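Local structure of GTP pyrophosphokinase (3IBW) at residues V25-V37 against N48-L62. The protein is the ACT domain of a GTP pyrophosphokinase, an enzyme that makes the alarmone (p)ppGpp, and probably serves there as a regulatory module. The protein carries 1 engineered substitution. Numbering follows the deposited sequence.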
# COMPACT_ATOMS: atom_id res chain seq x y z
N VAL A 25 4.27 -2.29 -6.81
CA VAL A 25 5.10 -1.30 -7.50
C VAL A 25 5.54 -0.22 -6.51
O VAL A 25 6.70 0.19 -6.49
CB VAL A 25 4.32 -0.62 -8.65
CG1 VAL A 25 5.10 0.58 -9.19
CG2 VAL A 25 4.05 -1.62 -9.76
N ILE A 26 4.59 0.23 -5.70
CA ILE A 26 4.86 1.26 -4.70
C ILE A 26 5.87 0.77 -3.65
O ILE A 26 6.78 1.49 -3.27
CB ILE A 26 3.56 1.69 -3.99
CG1 ILE A 26 2.66 2.44 -4.97
CG2 ILE A 26 3.87 2.55 -2.77
CD1 ILE A 26 1.25 2.68 -4.46
N SER A 27 5.69 -0.47 -3.19
CA SER A 27 6.59 -1.02 -2.19
C SER A 27 8.02 -1.10 -2.71
O SER A 27 8.97 -0.89 -1.96
CB SER A 27 6.10 -2.41 -1.74
OG SER A 27 6.24 -3.38 -2.76
N LYS A 28 8.17 -1.39 -4.00
CA LYS A 28 9.50 -1.50 -4.60
C LYS A 28 10.18 -0.15 -4.84
O LYS A 28 11.37 -0.10 -5.15
CB LYS A 28 9.43 -2.35 -5.87
CG LYS A 28 9.21 -3.84 -5.56
CD LYS A 28 9.00 -4.66 -6.82
CE LYS A 28 8.51 -6.06 -6.46
NZ LYS A 28 7.79 -6.73 -7.59
N PHE A 29 9.42 0.93 -4.70
CA PHE A 29 9.98 2.27 -4.84
C PHE A 29 11.12 2.50 -3.84
O PHE A 29 11.08 2.00 -2.71
CB PHE A 29 8.94 3.35 -4.50
CG PHE A 29 7.96 3.63 -5.58
CD1 PHE A 29 8.21 3.22 -6.88
CD2 PHE A 29 6.80 4.35 -5.32
CE1 PHE A 29 7.31 3.49 -7.90
CE2 PHE A 29 5.89 4.63 -6.34
CZ PHE A 29 6.15 4.21 -7.63
N ASP A 30 12.12 3.26 -4.26
CA ASP A 30 13.25 3.60 -3.40
C ASP A 30 12.91 4.94 -2.70
O ASP A 30 13.56 5.96 -2.96
CB ASP A 30 14.53 3.74 -4.23
CG ASP A 30 15.73 4.19 -3.42
OD1 ASP A 30 15.97 3.62 -2.33
OD2 ASP A 30 16.42 5.13 -3.87
N THR A 31 11.88 4.95 -1.85
CA THR A 31 11.49 6.15 -1.11
C THR A 31 10.80 5.85 0.23
O THR A 31 10.45 4.72 0.55
CB THR A 31 10.54 7.10 -1.91
OG1 THR A 31 9.30 6.43 -2.19
CG2 THR A 31 11.19 7.55 -3.22
N ASN A 32 10.63 6.91 1.01
CA ASN A 32 10.00 6.86 2.32
C ASN A 32 8.51 7.13 2.17
O ASN A 32 8.12 8.25 1.86
CB ASN A 32 10.64 7.92 3.21
CG ASN A 32 10.09 7.94 4.62
OD1 ASN A 32 9.32 7.06 5.01
ND2 ASN A 32 10.48 8.95 5.39
N ILE A 33 7.69 6.11 2.39
CA ILE A 33 6.24 6.27 2.26
C ILE A 33 5.66 6.84 3.54
O ILE A 33 5.95 6.35 4.63
CB ILE A 33 5.56 4.91 1.92
CG1 ILE A 33 6.07 4.39 0.57
CG2 ILE A 33 4.04 5.06 1.92
CD1 ILE A 33 5.80 2.91 0.33
N ARG A 34 4.85 7.88 3.40
CA ARG A 34 4.22 8.50 4.56
C ARG A 34 2.76 8.09 4.72
O ARG A 34 2.32 7.76 5.82
CB ARG A 34 4.31 10.03 4.47
CG ARG A 34 5.72 10.53 4.27
CD ARG A 34 6.71 9.66 5.03
NE ARG A 34 6.70 9.91 6.47
CZ ARG A 34 7.15 9.05 7.37
NH1 ARG A 34 7.65 7.88 6.99
NH2 ARG A 34 7.11 9.36 8.66
N THR A 35 2.01 8.08 3.62
CA THR A 35 0.60 7.74 3.67
C THR A 35 0.13 7.03 2.41
O THR A 35 0.62 7.31 1.32
CB THR A 35 -0.28 9.03 3.81
OG1 THR A 35 0.12 9.78 4.96
CG2 THR A 35 -1.76 8.70 3.92
N ILE A 36 -0.78 6.09 2.57
CA ILE A 36 -1.40 5.42 1.43
C ILE A 36 -2.88 5.31 1.76
O ILE A 36 -3.25 4.82 2.83
CB ILE A 36 -0.89 3.98 1.17
CG1 ILE A 36 0.56 4.01 0.70
CG2 ILE A 36 -1.80 3.31 0.10
CD1 ILE A 36 1.19 2.62 0.60
N VAL A 37 -3.73 5.83 0.87
CA VAL A 37 -5.17 5.69 1.04
C VAL A 37 -5.63 5.09 -0.29
O VAL A 37 -5.70 5.78 -1.31
CB VAL A 37 -5.89 7.01 1.29
CG1 VAL A 37 -7.41 6.77 1.30
CG2 VAL A 37 -5.44 7.59 2.63
N ASN A 48 -4.17 7.42 -3.19
CA ASN A 48 -3.46 8.67 -2.91
C ASN A 48 -2.26 8.25 -2.06
O ASN A 48 -2.41 7.62 -1.01
CB ASN A 48 -4.35 9.65 -2.13
CG ASN A 48 -5.35 10.35 -3.02
OD1 ASN A 48 -5.41 10.13 -4.23
ND2 ASN A 48 -6.15 11.22 -2.42
N LEU A 49 -1.07 8.60 -2.54
CA LEU A 49 0.18 8.25 -1.89
C LEU A 49 0.97 9.49 -1.52
O LEU A 49 1.11 10.40 -2.34
CB LEU A 49 1.00 7.38 -2.86
CG LEU A 49 2.50 7.11 -2.67
CD1 LEU A 49 2.71 6.22 -1.46
CD2 LEU A 49 3.07 6.45 -3.92
N MSE A 50 1.46 9.55 -0.28
CA MSE A 50 2.30 10.66 0.15
C MSE A 50 3.65 10.02 0.45
O MSE A 50 3.74 9.06 1.22
CB MSE A 50 1.78 11.34 1.42
CG MSE A 50 0.40 11.95 1.27
SE MSE A 50 0.38 13.47 0.07
CE MSE A 50 2.02 14.35 0.64
N ILE A 51 4.70 10.56 -0.15
CA ILE A 51 6.04 10.03 0.02
C ILE A 51 7.05 11.15 0.19
O ILE A 51 6.77 12.30 -0.17
CB ILE A 51 6.50 9.24 -1.25
CG1 ILE A 51 6.44 10.15 -2.49
CG2 ILE A 51 5.62 8.02 -1.46
CD1 ILE A 51 7.11 9.55 -3.72
N PHE A 52 8.21 10.82 0.77
CA PHE A 52 9.31 11.78 0.90
C PHE A 52 10.22 11.37 -0.27
O PHE A 52 10.62 10.20 -0.39
CB PHE A 52 10.02 11.66 2.24
CG PHE A 52 9.35 12.42 3.33
CD1 PHE A 52 9.35 13.81 3.34
CD2 PHE A 52 8.68 11.75 4.34
CE1 PHE A 52 8.69 14.52 4.34
CE2 PHE A 52 8.01 12.45 5.34
CZ PHE A 52 8.02 13.83 5.34
N VAL A 53 10.54 12.33 -1.12
CA VAL A 53 11.33 12.06 -2.31
C VAL A 53 12.47 13.06 -2.46
O VAL A 53 12.38 14.20 -2.01
CB VAL A 53 10.39 12.05 -3.55
CG1 VAL A 53 9.76 13.40 -3.75
CG2 VAL A 53 11.14 11.60 -4.78
N LYS A 54 13.54 12.60 -3.09
CA LYS A 54 14.75 13.39 -3.31
C LYS A 54 14.58 14.72 -4.02
O LYS A 54 15.01 15.76 -3.53
CB LYS A 54 15.76 12.55 -4.10
CG LYS A 54 17.11 13.20 -4.33
CD LYS A 54 18.11 12.23 -4.96
CE LYS A 54 17.83 12.01 -6.44
NZ LYS A 54 19.02 11.44 -7.14
N ASN A 55 13.95 14.66 -5.18
CA ASN A 55 13.74 15.86 -5.98
C ASN A 55 12.63 15.60 -7.00
O ASN A 55 12.07 14.51 -7.04
CB ASN A 55 15.04 16.26 -6.70
CG ASN A 55 15.63 15.14 -7.55
OD1 ASN A 55 14.91 14.30 -8.09
ND2 ASN A 55 16.96 15.12 -7.69
N THR A 56 12.34 16.60 -7.83
CA THR A 56 11.27 16.46 -8.81
C THR A 56 11.56 15.43 -9.89
O THR A 56 10.66 14.69 -10.29
CB THR A 56 10.95 17.82 -9.47
OG1 THR A 56 10.74 18.81 -8.45
CG2 THR A 56 9.67 17.71 -10.30
N ASP A 57 12.81 15.36 -10.36
CA ASP A 57 13.16 14.36 -11.37
C ASP A 57 12.86 12.95 -10.84
O ASP A 57 12.31 12.12 -11.55
CB ASP A 57 14.64 14.48 -11.76
CG ASP A 57 14.94 15.74 -12.55
OD1 ASP A 57 14.02 16.25 -13.22
OD2 ASP A 57 16.09 16.22 -12.53
N LYS A 58 13.21 12.69 -9.58
CA LYS A 58 12.96 11.37 -9.00
C LYS A 58 11.46 11.09 -8.93
O LYS A 58 11.00 10.00 -9.28
CB LYS A 58 13.57 11.29 -7.60
CG LYS A 58 13.36 9.94 -6.94
CD LYS A 58 14.03 8.83 -7.73
CE LYS A 58 13.57 7.47 -7.25
NZ LYS A 58 12.98 7.57 -5.89
N LEU A 59 10.70 12.09 -8.49
CA LEU A 59 9.25 11.96 -8.38
C LEU A 59 8.65 11.61 -9.74
O LEU A 59 7.80 10.72 -9.86
CB LEU A 59 8.64 13.28 -7.88
CG LEU A 59 7.12 13.39 -7.78
CD1 LEU A 59 6.57 12.32 -6.84
CD2 LEU A 59 6.74 14.78 -7.29
N THR A 60 9.11 12.29 -10.78
CA THR A 60 8.62 12.04 -12.13
C THR A 60 8.87 10.59 -12.56
O THR A 60 8.01 9.98 -13.20
CB THR A 60 9.29 13.02 -13.13
OG1 THR A 60 8.92 14.36 -12.77
CG2 THR A 60 8.85 12.75 -14.56
N THR A 61 10.02 10.03 -12.20
CA THR A 61 10.34 8.65 -12.57
C THR A 61 9.42 7.65 -11.85
O THR A 61 9.09 6.60 -12.41
CB THR A 61 11.81 8.29 -12.26
OG1 THR A 61 12.01 8.17 -10.85
CG2 THR A 61 12.73 9.36 -12.80
N LEU A 62 9.02 7.95 -10.62
CA LEU A 62 8.12 7.05 -9.90
C LEU A 62 6.73 7.13 -10.53
O LEU A 62 6.05 6.11 -10.68
CB LEU A 62 8.04 7.44 -8.42
CG LEU A 62 9.38 7.54 -7.65
CD1 LEU A 62 9.11 7.95 -6.20
CD2 LEU A 62 10.11 6.21 -7.72
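F29, just past the end of helix 18-28, lays its ring against L62 of helix 56-67. L62 CD2 sits over one face, 4.0 Å from the ring centroid, a CH-pi contact; V25 O and I26 CA back the opposite face, and L66 also touches F29. With its CG anti to the carbonyl carbon (chi1 -79°), the ring extends between the helices and sends its CE2 edge to L49 CD2. Cutting F29 back to an alanine is likely to open a gap between the two helices and the sheet, leaving the L62 and L49 methyls without this ring.

L49 CB lies 4.2 Å from T35 O; CD1 comes closer to that oxygen, at 3.6 Å, and also meets I36 CG1 and I33 CG2, both at 3.8 Å. CD2 turns to the helix side, to F29 CE2, and I26 CG2 touches both methyls. Strands 32-41 and 44-53 form an antiparallel hairpin of the ACT domain's βαββαβ fold, and I33, I36, L49 and I51 face its helices. A classic beta bulge interrupts the pairing: R34 N (2.7 Å) and T35 N (3.1 Å) both donate to M50 O, from the same face of its carbonyl plane, while T35 O accepts from M50 N.

On the sheet side bearing N32, T35, M50 and F52, the N32 amide lies alongside the F52 ring, their planes 34° apart. R34 forms a salt bridge with D14 of the second subunit, onto whose strand T35 and I36 continue the sheet. Where helix 56-67 begins, N55 is the N-cap, its OD1 accepting from K58 N, and K58 NZ reaches back in a weak bond to D30 O.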